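Prophage Pfl 6 Cro (Pseudomonas fluorescens, PDB 2PIJ) probably binds operator DNA through a helix-turn-helix as a dimeric transcription factor of the prophage. Local coordinates at residues M1-H13 against M33-E46. Residues are numbered along the deposited sequence; the frame is centred on the assembly and turned at random.
Sequences MKKIPLSKYLEEH and MVRAGRSIEITLYE. With SO4 (sulfate ion), chain E; SO4 (sulfate ion), chain F; SO4 (sulfate ion), chain G; SO4 (sulfate ion), chain C.
Leu6 reaches from the start of helix 6-12 with its two methyls divided: CD1 meets Ile42 CD1 at 4.1 Å, while its side chain crosses that of selenomethionine Met33 at about a right angle, Leu6 CD2 3.5 Å from Met33 CE and also touching Val34 CG2. CG of Leu6 stands opposite the backbone N (chi1 176°), which sends this fork between strand 40-44 and the end of helix 27-35. One helical turn on, Leu10 CD1 abuts Val34 CG2, and the Tyr9 ring takes Ile42 CG2 over one face, its CE1 lying 4.0 Å from Leu44 CD1. Leu19 of helix 16-23 closes on Leu6, Tyr9 and Ile42. Alongside this core, strands 2-5 and 40-44 pair antiparallel; Lys2 and Leu44 exchange two backbone bonds, as do Ile4 and Ile42, and Leu6 N adds one to Ile40 O (2.9 Å). On the other sheet face the extended Lys3 chain runs alongside Thr43 and across Glu41, whose OE1 a water links to Lys3 NZ. Flanking the paired strands, selenium of selenomethionine Met1 sits obliquely beside the Tyr45 ring, a Met-aromatic contact. A three-stranded antiparallel sheet packed on three helices characterises the alpha+beta Cro fold, as in lambda Cro.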
loop_
_atom_site.group_PDB
_atom_site.type_symbol
_atom_site.label_atom_id
_atom_site.label_comp_id
_atom_site.label_asym_id
_atom_site.label_seq_id
_atom_site.Cartn_x
_atom_site.Cartn_y
_atom_site.Cartn_z
HETATM N N MSE B 1 -1.687 -9.091 15.132
HETATM C CA MSE B 1 -1.663 -7.868 14.273
HETATM C C MSE B 1 -3.057 -7.449 13.783
HETATM O O MSE B 1 -3.871 -8.271 13.360
HETATM C CB MSE B 1 -0.704 -8.091 13.093
HETATM C CG MSE B 1 -0.707 -7.087 11.968
HETATM SE SE MSE B 1 0.399 -7.776 10.501
HETATM C CE MSE B 1 -0.654 -9.400 10.210
ATOM N N LYS B 2 -3.321 -6.150 13.858
ATOM C CA LYS B 2 -4.542 -5.582 13.307
ATOM C C LYS B 2 -4.217 -4.512 12.277
ATOM O O LYS B 2 -3.324 -3.700 12.492
ATOM C CB LYS B 2 -5.424 -4.984 14.405
ATOM C CG LYS B 2 -6.235 -5.984 15.125
ATOM C CD LYS B 2 -7.664 -5.479 15.330
ATOM C CE LYS B 2 -8.644 -6.680 15.183
ATOM N NZ LYS B 2 -9.884 -6.402 16.011
ATOM N N LYS B 3 -4.955 -4.506 11.174
ATOM C CA LYS B 3 -4.815 -3.443 10.214
ATOM C C LYS B 3 -6.147 -2.715 9.985
ATOM O O LYS B 3 -7.175 -3.338 9.801
ATOM C CB LYS B 3 -4.232 -3.947 8.890
ATOM C CG LYS B 3 -2.981 -4.820 9.018
ATOM C CD LYS B 3 -2.550 -5.226 7.651
ATOM C CE LYS B 3 -1.841 -6.540 7.613
ATOM N NZ LYS B 3 -1.272 -6.697 6.253
ATOM N N ILE B 4 -6.068 -1.401 9.874
ATOM C CA ILE B 4 -7.181 -0.522 10.113
ATOM C C ILE B 4 -6.983 0.782 9.305
ATOM O O ILE B 4 -5.899 1.427 9.355
ATOM C CB ILE B 4 -7.320 -0.275 11.693
ATOM C CG1 ILE B 4 -8.191 -1.344 12.328
ATOM C CG2 ILE B 4 -7.951 1.035 12.025
ATOM C CD1 ILE B 4 -7.454 -2.417 13.110
ATOM N N PRO B 5 -8.012 1.164 8.528
ATOM C CA PRO B 5 -7.877 2.441 7.855
ATOM C C PRO B 5 -7.732 3.613 8.861
ATOM O O PRO B 5 -8.233 3.544 9.995
ATOM C CB PRO B 5 -9.180 2.597 7.089
ATOM C CG PRO B 5 -9.962 1.312 7.321
ATOM C CD PRO B 5 -9.309 0.491 8.324
ATOM N N LEU B 6 -7.019 4.650 8.444
ATOM C CA LEU B 6 -6.660 5.797 9.276
ATOM C C LEU B 6 -7.813 6.454 9.980
ATOM O O LEU B 6 -7.744 6.671 11.217
ATOM C CB LEU B 6 -5.862 6.853 8.460
ATOM C CG LEU B 6 -5.504 8.160 9.204
ATOM C CD1 LEU B 6 -4.613 7.861 10.447
ATOM C CD2 LEU B 6 -4.768 9.090 8.273
ATOM N N SER B 7 -8.854 6.795 9.214
ATOM C CA SER B 7 -10.010 7.507 9.821
ATOM C C SER B 7 -10.710 6.663 10.844
ATOM O O SER B 7 -10.954 7.157 11.906
ATOM C CB SER B 7 -10.994 8.105 8.816
ATOM O OG SER B 7 -10.403 9.256 8.228
ATOM N N LYS B 8 -10.902 5.376 10.577
ATOM C CA LYS B 8 -11.463 4.463 11.606
ATOM C C LYS B 8 -10.563 4.419 12.838
ATOM O O LYS B 8 -11.047 4.491 13.965
ATOM C CB LYS B 8 -11.574 3.047 11.041
ATOM C CG LYS B 8 -12.234 2.066 12.003
ATOM C CD LYS B 8 -11.939 0.607 11.555
ATOM C CE LYS B 8 -12.740 -0.370 12.526
ATOM N NZ LYS B 8 -14.097 0.062 12.696
ATOM N N TYR B 9 -9.260 4.268 12.638
ATOM C CA TYR B 9 -8.337 4.307 13.771
ATOM C C TYR B 9 -8.568 5.563 14.641
ATOM O O TYR B 9 -8.699 5.454 15.856
ATOM C CB TYR B 9 -6.836 4.151 13.360
ATOM C CG TYR B 9 -5.896 4.275 14.529
ATOM C CD1 TYR B 9 -5.509 3.150 15.231
ATOM C CD2 TYR B 9 -5.377 5.534 14.937
ATOM C CE1 TYR B 9 -4.637 3.242 16.316
ATOM C CE2 TYR B 9 -4.527 5.647 16.033
ATOM C CZ TYR B 9 -4.155 4.489 16.703
ATOM O OH TYR B 9 -3.332 4.528 17.789
ATOM N N LEU B 10 -8.526 6.752 14.026
ATOM C CA LEU B 10 -8.702 8.010 14.771
ATOM C C LEU B 10 -10.104 8.175 15.411
ATOM O O LEU B 10 -10.229 8.637 16.537
ATOM C CB LEU B 10 -8.405 9.183 13.826
ATOM C CG LEU B 10 -6.950 9.318 13.405
ATOM C CD1 LEU B 10 -6.871 10.373 12.342
ATOM C CD2 LEU B 10 -6.018 9.640 14.608
ATOM N N GLU B 11 -11.138 7.739 14.686
ATOM C CA GLU B 11 -12.551 7.952 15.071
ATOM C C GLU B 11 -12.928 7.042 16.240
ATOM O O GLU B 11 -13.810 7.351 17.046
ATOM C CB GLU B 11 -13.521 7.719 13.888
ATOM C CG GLU B 11 -13.364 8.736 12.780
ATOM C CD GLU B 11 -13.887 10.141 13.129
ATOM O OE1 GLU B 11 -14.239 10.403 14.307
ATOM O OE2 GLU B 11 -13.959 10.982 12.194
ATOM N N GLU B 12 -12.212 5.925 16.309
ATOM C CA GLU B 12 -12.599 4.810 17.139
ATOM C C GLU B 12 -11.568 4.363 18.175
ATOM O O GLU B 12 -11.946 3.809 19.218
ATOM C CB GLU B 12 -13.064 3.657 16.221
ATOM C CG GLU B 12 -13.239 2.307 16.896
ATOM C CD GLU B 12 -14.324 1.451 16.258
ATOM O OE1 GLU B 12 -14.375 1.394 14.998
ATOM O OE2 GLU B 12 -15.123 0.844 17.028
ATOM N N HIS B 13 -10.289 4.607 17.905
ATOM C CA HIS B 13 -9.198 4.121 18.776
ATOM C C HIS B 13 -8.297 5.120 19.478
ATOM O O HIS B 13 -8.313 5.187 20.729
ATOM C CB HIS B 13 -8.342 3.109 18.035
ATOM C CG HIS B 13 -9.131 1.954 17.524
ATOM N ND1 HIS B 13 -9.698 1.019 18.365
ATOM C CD2 HIS B 13 -9.482 1.597 16.264
ATOM C CE1 HIS B 13 -10.348 0.128 17.641
ATOM N NE2 HIS B 13 -10.222 0.450 16.365
HETATM N N MSE B 33 -2.943 14.020 5.935
HETATM C CA MSE B 33 -3.449 12.751 5.375
HETATM C C MSE B 33 -4.971 12.646 5.513
HETATM O O MSE B 33 -5.661 12.289 4.558
HETATM C CB MSE B 33 -2.752 11.567 6.012
HETATM C CG MSE B 33 -1.279 11.541 5.692
HETATM SE SE MSE B 33 -0.351 10.346 6.919
HETATM C CE MSE B 33 -1.571 10.569 8.448
ATOM N N VAL B 34 -5.486 13.072 6.671
ATOM C CA VAL B 34 -6.921 13.144 6.870
ATOM C C VAL B 34 -7.630 14.104 5.898
ATOM O O VAL B 34 -8.684 13.750 5.336
ATOM C CB VAL B 34 -7.324 13.378 8.357
ATOM C CG1 VAL B 34 -8.884 13.379 8.504
ATOM C CG2 VAL B 34 -6.749 12.271 9.246
ATOM N N ARG B 35 -7.069 15.293 5.688
ATOM C CA ARG B 35 -7.681 16.323 4.837
ATOM C C ARG B 35 -7.803 15.889 3.393
ATOM O O ARG B 35 -8.860 16.053 2.767
ATOM C CB ARG B 35 -6.876 17.628 4.867
ATOM C CG ARG B 35 -7.294 18.570 5.951
ATOM C CD ARG B 35 -6.703 19.996 5.751
ATOM N NE ARG B 35 -5.371 20.037 5.124
ATOM C CZ ARG B 35 -4.209 19.768 5.728
ATOM N NH1 ARG B 35 -4.154 19.418 7.010
ATOM N NH2 ARG B 35 -3.083 19.837 5.032
ATOM N N ALA B 36 -6.704 15.359 2.870
ATOM C CA ALA B 36 -6.619 14.939 1.473
ATOM C C ALA B 36 -7.221 13.558 1.177
ATOM O O ALA B 36 -7.105 13.081 0.055
ATOM C CB ALA B 36 -5.165 14.997 0.997
ATOM N N GLY B 37 -7.836 12.911 2.174
ATOM C CA GLY B 37 -8.426 11.570 1.997
ATOM C C GLY B 37 -7.450 10.558 1.403
ATOM O O GLY B 37 -7.796 9.768 0.507
ATOM N N ARG B 38 -6.208 10.602 1.871
ATOM C CA ARG B 38 -5.224 9.676 1.392
ATOM C C ARG B 38 -5.528 8.261 1.887
ATOM O O ARG B 38 -6.080 8.084 2.987
ATOM C CB ARG B 38 -3.820 10.152 1.774
ATOM C CG ARG B 38 -3.416 11.426 0.991
ATOM C CD ARG B 38 -2.168 12.105 1.619
ATOM N NE ARG B 38 -1.004 11.216 1.646
ATOM C CZ ARG B 38 0.200 11.546 2.105
ATOM N NH1 ARG B 38 0.447 12.782 2.558
ATOM N NH2 ARG B 38 1.185 10.649 2.069
ATOM N N SER B 39 -5.210 7.243 1.085
ATOM C CA SER B 39 -5.522 5.867 1.510
ATOM C C SER B 39 -4.471 5.326 2.486
ATOM O O SER B 39 -3.593 4.552 2.115
ATOM C CB SER B 39 -5.784 4.879 0.338
ATOM O OG SER B 39 -7.186 4.886 -0.045
ATOM N N ILE B 40 -4.589 5.710 3.752
ATOM C CA ILE B 40 -3.599 5.315 4.743
ATOM C C ILE B 40 -4.149 4.183 5.613
ATOM O O ILE B 40 -5.280 4.261 6.135
ATOM C CB ILE B 40 -3.167 6.566 5.623
ATOM C CG1 ILE B 40 -2.705 7.824 4.798
ATOM C CG2 ILE B 40 -2.175 6.119 6.708
ATOM C CD1 ILE B 40 -1.381 7.745 4.079
ATOM N N GLU B 41 -3.337 3.117 5.763
ATOM C CA GLU B 41 -3.667 1.947 6.533
ATOM C C GLU B 41 -2.744 1.893 7.748
ATOM O O GLU B 41 -1.517 2.071 7.665
ATOM C CB GLU B 41 -3.545 0.692 5.666
ATOM C CG GLU B 41 -3.856 -0.631 6.419
ATOM C CD GLU B 41 -3.294 -1.823 5.717
ATOM O OE1 GLU B 41 -2.049 -2.033 5.752
ATOM O OE2 GLU B 41 -4.087 -2.590 5.160
ATOM N N ILE B 42 -3.348 1.715 8.904
ATOM C CA ILE B 42 -2.590 1.602 10.116
ATOM C C ILE B 42 -2.483 0.102 10.545
ATOM O O ILE B 42 -3.465 -0.611 10.647
ATOM C CB ILE B 42 -3.236 2.457 11.262
ATOM C CG1 ILE B 42 -3.329 3.950 10.863
ATOM C CG2 ILE B 42 -2.465 2.228 12.575
ATOM C CD1 ILE B 42 -1.999 4.672 10.650
ATOM N N THR B 43 -1.261 -0.318 10.824
ATOM C CA THR B 43 -0.990 -1.647 11.367
ATOM C C THR B 43 -0.535 -1.602 12.843
ATOM O O THR B 43 0.426 -0.922 13.184
ATOM C CB THR B 43 0.035 -2.413 10.519
ATOM O OG1 THR B 43 -0.396 -2.424 9.147
ATOM C CG2 THR B 43 0.130 -3.841 10.958
ATOM N N LEU B 44 -1.228 -2.384 13.671
ATOM C CA LEU B 44 -1.038 -2.496 15.139
ATOM C C LEU B 44 -0.476 -3.861 15.526
ATOM O O LEU B 44 -1.130 -4.865 15.331
ATOM C CB LEU B 44 -2.367 -2.328 15.857
ATOM C CG LEU B 44 -3.102 -0.984 15.758
ATOM C CD1 LEU B 44 -2.166 0.194 15.626
ATOM C CD2 LEU B 44 -4.038 -1.013 14.620
ATOM N N TYR B 45 0.745 -3.889 16.035
ATOM C CA TYR B 45 1.365 -5.151 16.438
ATOM C C TYR B 45 1.162 -5.419 17.895
ATOM O O TYR B 45 0.980 -4.484 18.686
ATOM C CB TYR B 45 2.858 -5.140 16.120
ATOM C CG TYR B 45 3.100 -5.005 14.640
ATOM C CD1 TYR B 45 3.053 -6.144 13.816
ATOM C CD2 TYR B 45 3.325 -3.754 14.052
ATOM C CE1 TYR B 45 3.248 -6.059 12.468
ATOM C CE2 TYR B 45 3.534 -3.656 12.673
ATOM C CZ TYR B 45 3.484 -4.814 11.894
ATOM O OH TYR B 45 3.704 -4.746 10.523
ATOM N N GLU B 46 1.228 -6.718 18.222
ATOM C CA GLU B 46 1.105 -7.221 19.583
ATOM C C GLU B 46 2.330 -6.812 20.397
ATOM O O GLU B 46 2.225 -6.652 21.600
ATOM C CB GLU B 46 0.874 -8.742 19.611
ATOM C CG GLU B 46 -0.410 -9.196 18.903
ATOM C CD GLU B 46 -0.952 -10.528 19.423
ATOM O OE1 GLU B 46 -0.213 -11.535 19.378
ATOM O OE2 GLU B 46 -2.126 -10.574 19.859
HETATM S S SO4 E . 2.287 -9.468 16.030
HETATM O O1 SO4 E . 3.409 -8.903 16.801
HETATM O O2 SO4 E . 1.145 -8.571 16.118
HETATM O O3 SO4 E . 2.666 -9.675 14.617
HETATM O O4 SO4 E . 1.937 -10.760 16.625
HETATM S S SO4 F . -7.845 -7.755 10.938
HETATM O O1 SO4 F . -7.344 -8.669 11.991
HETATM O O2 SO4 F . -8.982 -6.988 11.472
HETATM O O3 SO4 F . -6.798 -6.815 10.503
HETATM O O4 SO4 F . -8.248 -8.507 9.743
HETATM S S SO4 G . -16.267 -0.164 10.126
HETATM O O1 SO4 G . -16.777 0.966 10.909
HETATM O O2 SO4 G . -17.364 -0.729 9.323
HETATM O O3 SO4 G . -15.214 0.333 9.233
HETATM O O4 SO4 G . -15.684 -1.170 11.035
HETATM S S SO4 C . -4.333 -7.718 3.352
HETATM O O1 SO4 C . -3.797 -7.924 4.702
HETATM O O2 SO4 C . -5.147 -6.504 3.283
HETATM O O3 SO4 C . -3.207 -7.556 2.426
HETATM O O4 SO4 C . -5.180 -8.847 2.968
HETATM O O HOH W 1 -0.341 -3.992 5.321
#